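Long-range contacts in terminase small subunit (Thermus phage G20c, PDB 6EJQ), which probably recognises viral DNA at the packaging initiation site and regulates the ATPase of the large terminase subunit, working as a nine-membered ring: residues V12-Y16 with V45-R50; P22-A26 with T38-L43. One frame throughout, in Å; residues are numbered along the deposited sequence.

Contact 1. Residues V12-Y16 with V45-R50; sequences VLKLY and VLAEAR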
loop_
_atom_site.group_PDB
_atom_site.type_symbol
_atom_site.label_atom_id
_atom_site.label_comp_id
_atom_site.label_asym_id
_atom_site.label_seq_id
_atom_site.Cartn_x
_atom_site.Cartn_y
_atom_site.Cartn_z
ATOM N N VAL B 12 -13.525 21.722 -31.103
ATOM C CA VAL B 12 -12.120 21.973 -31.443
ATOM C C VAL B 12 -11.261 21.736 -30.207
ATOM O O VAL B 12 -10.261 21.021 -30.268
ATOM C CB VAL B 12 -11.886 23.419 -31.950
ATOM C CG1 VAL B 12 -10.400 23.799 -31.961
ATOM C CG2 VAL B 12 -12.465 23.594 -33.344
ATOM N N LEU B 13 -11.654 22.375 -29.109
ATOM C CA LEU B 13 -10.973 22.246 -27.820
ATOM C C LEU B 13 -10.970 20.795 -27.310
ATOM O O LEU B 13 -9.936 20.298 -26.867
ATOM C CB LEU B 13 -11.638 23.161 -26.780
ATOM C CG LEU B 13 -11.055 23.201 -25.366
ATOM C CD1 LEU B 13 -9.593 23.616 -25.387
ATOM C CD2 LEU B 13 -11.865 24.159 -24.518
ATOM N N LYS B 14 -12.120 20.131 -27.400
ATOM C CA LYS B 14 -12.263 18.746 -26.972
ATOM C C LYS B 14 -11.270 17.849 -27.692
ATOM O O LYS B 14 -10.521 17.119 -27.050
ATOM C CB LYS B 14 -13.678 18.236 -27.223
ATOM C CG LYS B 14 -13.937 16.840 -26.681
ATOM C CD LYS B 14 -15.339 16.353 -27.014
ATOM C CE LYS B 14 -15.541 14.923 -26.540
ATOM N NZ LYS B 14 -16.769 14.285 -27.091
ATOM N N LEU B 15 -11.260 17.911 -29.020
ATOM C CA LEU B 15 -10.398 17.039 -29.809
ATOM C C LEU B 15 -8.927 17.322 -29.526
ATOM O O LEU B 15 -8.124 16.395 -29.449
ATOM C CB LEU B 15 -10.696 17.167 -31.299
ATOM C CG LEU B 15 -12.072 16.681 -31.756
ATOM C CD1 LEU B 15 -12.285 17.042 -33.224
ATOM C CD2 LEU B 15 -12.238 15.186 -31.545
ATOM N N TYR B 16 -8.582 18.594 -29.352
ATOM C CA TYR B 16 -7.240 18.957 -28.936
ATOM C C TYR B 16 -6.868 18.291 -27.593
ATOM O O TYR B 16 -5.782 17.735 -27.466
ATOM C CB TYR B 16 -7.069 20.475 -28.842
ATOM C CG TYR B 16 -5.709 20.850 -28.315
ATOM C CD1 TYR B 16 -4.570 20.709 -29.114
ATOM C CD2 TYR B 16 -5.545 21.299 -27.003
ATOM C CE1 TYR B 16 -3.308 21.029 -28.630
ATOM C CE2 TYR B 16 -4.291 21.613 -26.504
ATOM C CZ TYR B 16 -3.177 21.475 -27.317
ATOM O OH TYR B 16 -1.935 21.798 -26.813
ATOM N N VAL B 45 -8.506 29.220 -32.860
ATOM C CA VAL B 45 -9.600 28.805 -31.990
ATOM C C VAL B 45 -9.044 28.261 -30.674
ATOM O O VAL B 45 -9.547 28.613 -29.605
ATOM C CB VAL B 45 -10.519 27.762 -32.668
ATOM C CG1 VAL B 45 -11.538 27.193 -31.682
ATOM C CG2 VAL B 45 -11.242 28.383 -33.865
ATOM N N LEU B 46 -8.001 27.430 -30.753
ATOM C CA LEU B 46 -7.364 26.911 -29.543
ATOM C C LEU B 46 -6.741 28.024 -28.707
ATOM O O LEU B 46 -6.894 28.034 -27.487
ATOM C CB LEU B 46 -6.323 25.841 -29.866
ATOM C CG LEU B 46 -6.877 24.533 -30.423
ATOM C CD1 LEU B 46 -5.737 23.671 -30.944
ATOM C CD2 LEU B 46 -7.687 23.763 -29.395
ATOM N N ALA B 47 -6.084 28.973 -29.374
ATOM C CA ALA B 47 -5.497 30.138 -28.705
ATOM C C ALA B 47 -6.547 30.983 -28.000
ATOM O O ALA B 47 -6.324 31.409 -26.863
ATOM C CB ALA B 47 -4.707 30.990 -29.690
ATOM N N GLU B 48 -7.682 31.220 -28.661
ATOM C CA GLU B 48 -8.798 31.954 -28.031
ATOM C C GLU B 48 -9.382 31.196 -26.842
ATOM O O GLU B 48 -9.647 31.788 -25.799
ATOM C CB GLU B 48 -9.926 32.262 -29.033
ATOM C CG GLU B 48 -9.612 33.328 -30.076
ATOM C CD GLU B 48 -9.213 34.675 -29.489
ATOM O OE1 GLU B 48 -9.969 35.238 -28.674
ATOM O OE2 GLU B 48 -8.131 35.173 -29.860
ATOM N N ALA B 49 -9.592 29.893 -27.014
ATOM C CA ALA B 49 -10.061 29.029 -25.923
ATOM C C ALA B 49 -9.103 29.035 -24.712
ATOM O O ALA B 49 -9.563 29.073 -23.573
ATOM C CB ALA B 49 -10.294 27.610 -26.419
ATOM N N ARG B 50 -7.790 29.025 -24.961
ATOM C CA ARG B 50 -6.793 29.125 -23.879
ATOM C C ARG B 50 -6.948 30.390 -23.058
ATOM O O ARG B 50 -6.881 30.341 -21.831
ATOM C CB ARG B 50 -5.358 29.041 -24.411
ATOM C CG ARG B 50 -4.971 27.638 -24.805
ATOM C CD ARG B 50 -3.486 27.457 -25.046
ATOM N NE ARG B 50 -3.300 26.191 -25.760
ATOM C CZ ARG B 50 -3.205 26.037 -27.088
ATOM N NH1 ARG B 50 -3.216 27.078 -27.932
ATOM N NH2 ARG B 50 -3.072 24.806 -27.578
#
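The ring of Tyr16 and the guanidinium of Arg50 meet with their planes 86° apart, almost perpendicular. The phenol end approaches the edge of the guanidinium: Tyr16 CE1 lies in its plane and Tyr16 OH near it, with OH 3.3 Å from Arg50 NH2. Seen from the ring, NH2 arrives obliquely, as close to Tyr16 CZ as to the hydroxyl. Leu46 also meets the ring obliquely, at its inner end, where Leu46 CD1 is 3.7 Å from Tyr16 CD1. The other branch of this leucine, CD2, presses on the root of the tyrosine, 3.4 Å from Tyr16 CB. Tyr16 CG stands anti to the backbone N (chi1 176°), which carries the ring past Leu46 to the arginine. The arginine, in turn, is extended from CG to NE, which brings its NH2 up to the phenol.

Behind the ring the contact is wholly apolar. Val12 CG1 touches two partners, 3.6 Å from Val45 CG1 and 3.7 Å from Leu46 CD2. Farther along helix 39-53, Leu13 CD1 approaches Ala49 CB at 4.2 Å. Leu46 is thus touched by Val12 and Tyr16, one turn apart on helix 4-17, and by Leu13 beside Val12. At the side facing a neighbouring subunit, Arg50 NE makes a weak hydrogen bond to Gln68 of that subunit, whose Gln68 and Glu71 also pack on Tyr16 and Leu13.

The two short helical segments cross at -93° with axes 10.0 Å apart. Here helix 4-17 lies across helix 39-53 as the first and third helices of a three-helix bundle, consistent with the helix-turn-helix clan to which this N-terminal domain belongs.

Contact 2. Residues P22-A26 with T38-L43; sequences PSEIA and TEEEVL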
loop_
_atom_site.group_PDB
_atom_site.type_symbol
_atom_site.label_atom_id
_atom_site.label_comp_id
_atom_site.label_asym_id
_atom_site.label_seq_id
_atom_site.Cartn_x
_atom_site.Cartn_y
_atom_site.Cartn_z
ATOM N N PRO B 22 -3.879 19.661 -34.498
ATOM C CA PRO B 22 -4.681 20.693 -35.160
ATOM C C PRO B 22 -5.089 20.386 -36.605
ATOM O O PRO B 22 -6.223 20.666 -36.976
ATOM C CB PRO B 22 -3.778 21.925 -35.091
ATOM C CG PRO B 22 -3.038 21.745 -33.807
ATOM C CD PRO B 22 -2.768 20.263 -33.731
ATOM N N SER B 23 -4.194 19.792 -37.395
ATOM C CA SER B 23 -4.508 19.430 -38.786
ATOM C C SER B 23 -5.602 18.368 -38.881
ATOM O O SER B 23 -6.467 18.452 -39.749
ATOM C CB SER B 23 -3.258 18.951 -39.535
ATOM O OG SER B 23 -2.726 17.770 -38.949
ATOM N N GLU B 24 -5.554 17.370 -38.000
ATOM C CA GLU B 24 -6.600 16.338 -37.939
ATOM C C GLU B 24 -7.932 16.922 -37.486
ATOM O O GLU B 24 -8.981 16.505 -37.963
ATOM C CB GLU B 24 -6.216 15.208 -36.976
ATOM C CG GLU B 24 -5.040 14.355 -37.413
ATOM C CD GLU B 24 -4.757 13.241 -36.424
ATOM O OE1 GLU B 24 -4.235 13.542 -35.322
ATOM O OE2 GLU B 24 -5.069 12.072 -36.743
ATOM N N ILE B 25 -7.874 17.861 -36.545
ATOM C CA ILE B 25 -9.067 18.529 -36.025
ATOM C C ILE B 25 -9.740 19.308 -37.148
ATOM O O ILE B 25 -10.961 19.275 -37.284
ATOM C CB ILE B 25 -8.733 19.504 -34.869
ATOM C CG1 ILE B 25 -8.245 18.730 -33.635
ATOM C CG2 ILE B 25 -9.950 20.355 -34.508
ATOM C CD1 ILE B 25 -7.706 19.615 -32.529
ATOM N N ALA B 26 -8.926 20.010 -37.933
ATOM C CA ALA B 26 -9.399 20.759 -39.087
ATOM C C ALA B 26 -10.073 19.860 -40.122
ATOM O O ALA B 26 -11.188 20.141 -40.547
ATOM C CB ALA B 26 -8.252 21.522 -39.716
ATOM N N THR B 38 -9.178 25.338 -41.869
ATOM C CA THR B 38 -7.740 25.176 -42.026
ATOM C C THR B 38 -7.088 24.920 -40.668
ATOM O O THR B 38 -7.668 25.243 -39.629
ATOM C CB THR B 38 -7.109 26.442 -42.653
ATOM O OG1 THR B 38 -7.350 27.582 -41.817
ATOM C CG2 THR B 38 -7.691 26.711 -44.042
ATOM N N GLU B 39 -5.886 24.341 -40.688
ATOM C CA GLU B 39 -5.016 24.296 -39.505
ATOM C C GLU B 39 -4.997 25.644 -38.788
ATOM O O GLU B 39 -5.188 25.699 -37.575
ATOM C CB GLU B 39 -3.564 23.929 -39.873
ATOM C CG GLU B 39 -3.093 22.545 -39.442
ATOM C CD GLU B 39 -1.592 22.502 -39.153
ATOM O OE1 GLU B 39 -1.177 22.966 -38.068
ATOM O OE2 GLU B 39 -0.825 22.006 -40.007
ATOM N N GLU B 40 -4.778 26.716 -39.552
ATOM C CA GLU B 40 -4.560 28.061 -38.993
ATOM C C GLU B 40 -5.763 28.566 -38.217
ATOM O O GLU B 40 -5.598 29.199 -37.182
ATOM C CB GLU B 40 -4.169 29.087 -40.079
ATOM C CG GLU B 40 -2.678 29.120 -40.415
ATOM C CD GLU B 40 -2.137 27.791 -40.946
ATOM O OE1 GLU B 40 -0.988 27.438 -40.588
ATOM O OE2 GLU B 40 -2.854 27.089 -41.707
ATOM N N GLU B 41 -6.965 28.284 -38.716
ATOM C CA GLU B 41 -8.180 28.635 -37.993
ATOM C C GLU B 41 -8.266 27.851 -36.678
ATOM O O GLU B 41 -8.571 28.429 -35.651
ATOM C CB GLU B 41 -9.426 28.393 -38.838
ATOM C CG GLU B 41 -10.678 29.013 -38.228
ATOM C CD GLU B 41 -11.950 28.590 -38.920
ATOM O OE1 GLU B 41 -11.888 28.285 -40.122
ATOM O OE2 GLU B 41 -13.020 28.565 -38.267
ATOM N N VAL B 42 -7.988 26.550 -36.726
ATOM C CA VAL B 42 -8.045 25.690 -35.538
ATOM C C VAL B 42 -7.085 26.205 -34.475
ATOM O O VAL B 42 -7.449 26.280 -33.304
ATOM C CB VAL B 42 -7.780 24.194 -35.876
ATOM C CG1 VAL B 42 -7.500 23.371 -34.620
ATOM C CG2 VAL B 42 -8.971 23.608 -36.612
ATOM N N LEU B 43 -5.885 26.588 -34.899
ATOM C CA LEU B 43 -4.875 27.159 -34.000
ATOM C C LEU B 43 -5.344 28.437 -33.321
ATOM O O LEU B 43 -5.102 28.629 -32.131
ATOM C CB LEU B 43 -3.557 27.421 -34.749
ATOM C CG LEU B 43 -2.711 26.188 -35.069
ATOM C CD1 LEU B 43 -1.569 26.567 -35.999
ATOM C CD2 LEU B 43 -2.167 25.541 -33.798
#
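Val42 divides its two methyl groups among three residues of helix 22-33. CG1 lies 3.9 Å from Ile25 CG2 and 4.0 Å from Pro22 CB, while CG2 rests against Ala26, 3.8 Å from Ala26 CB. With CG1 anti to the backbone N (chi1 166°) and CG2 beside that N, the two methyls reach different residues of the facing turn. The Ala26 methyl also touches the backbone at the start of the other helix, 3.7 Å from Thr38 C. At the opposite end of the contact, Leu43 CD2 reaches the proline ring at Pro22 CG (3.9 Å), the two side chains crossing at a slant. Glu39 lies over Ser23 through its aliphatic part, with Glu39 CG 3.5 Å from Ser23 CA.

The next shell sets the helix start. Thr38 is the N-cap of helix 39-53: its OG1 accepts from Glu41 N with an N-H...O angle of 158°. Glu41 then reaches back in a salt bridge to Arg35, in the link between the helices. On the inner side, Ile25 and Val42 pack on Leu15, Tyr16 and Val12 of helix 4-17.

The segment axes cross at 106° and approach to 8.3 Å. Two successive helices, 22-33 and 39-53, joined by a short link and packed roughly at right angles, have the arrangement of a helix-turn-helix unit, consistent with the clan of this domain and with the DNA-binding role of the protein.

Overall arrangement
Both contacts use helix 39-53: contact 1 joins its later half to helix 4-17, contact 2 its first turns to helix 22-33. Their centres are 10 Å apart, and contact 2 is nested along the chain inside the loop closed by contact 1. They meet where Ile25 CD1 lies 3.4 Å from Tyr16 N and 3.7 Å from Val12 O, so one apolar centre serves all three helices. Contact 1, centred about 22 Å from the chain's centre against 29 Å, has no exposed touching residue; its arginine-phenol side and Leu13 meet a second subunit. Contact 2, apolar at Val42, closes with the aliphatic part of Glu39; three of its touching residues are exposed, and no other chain touches it.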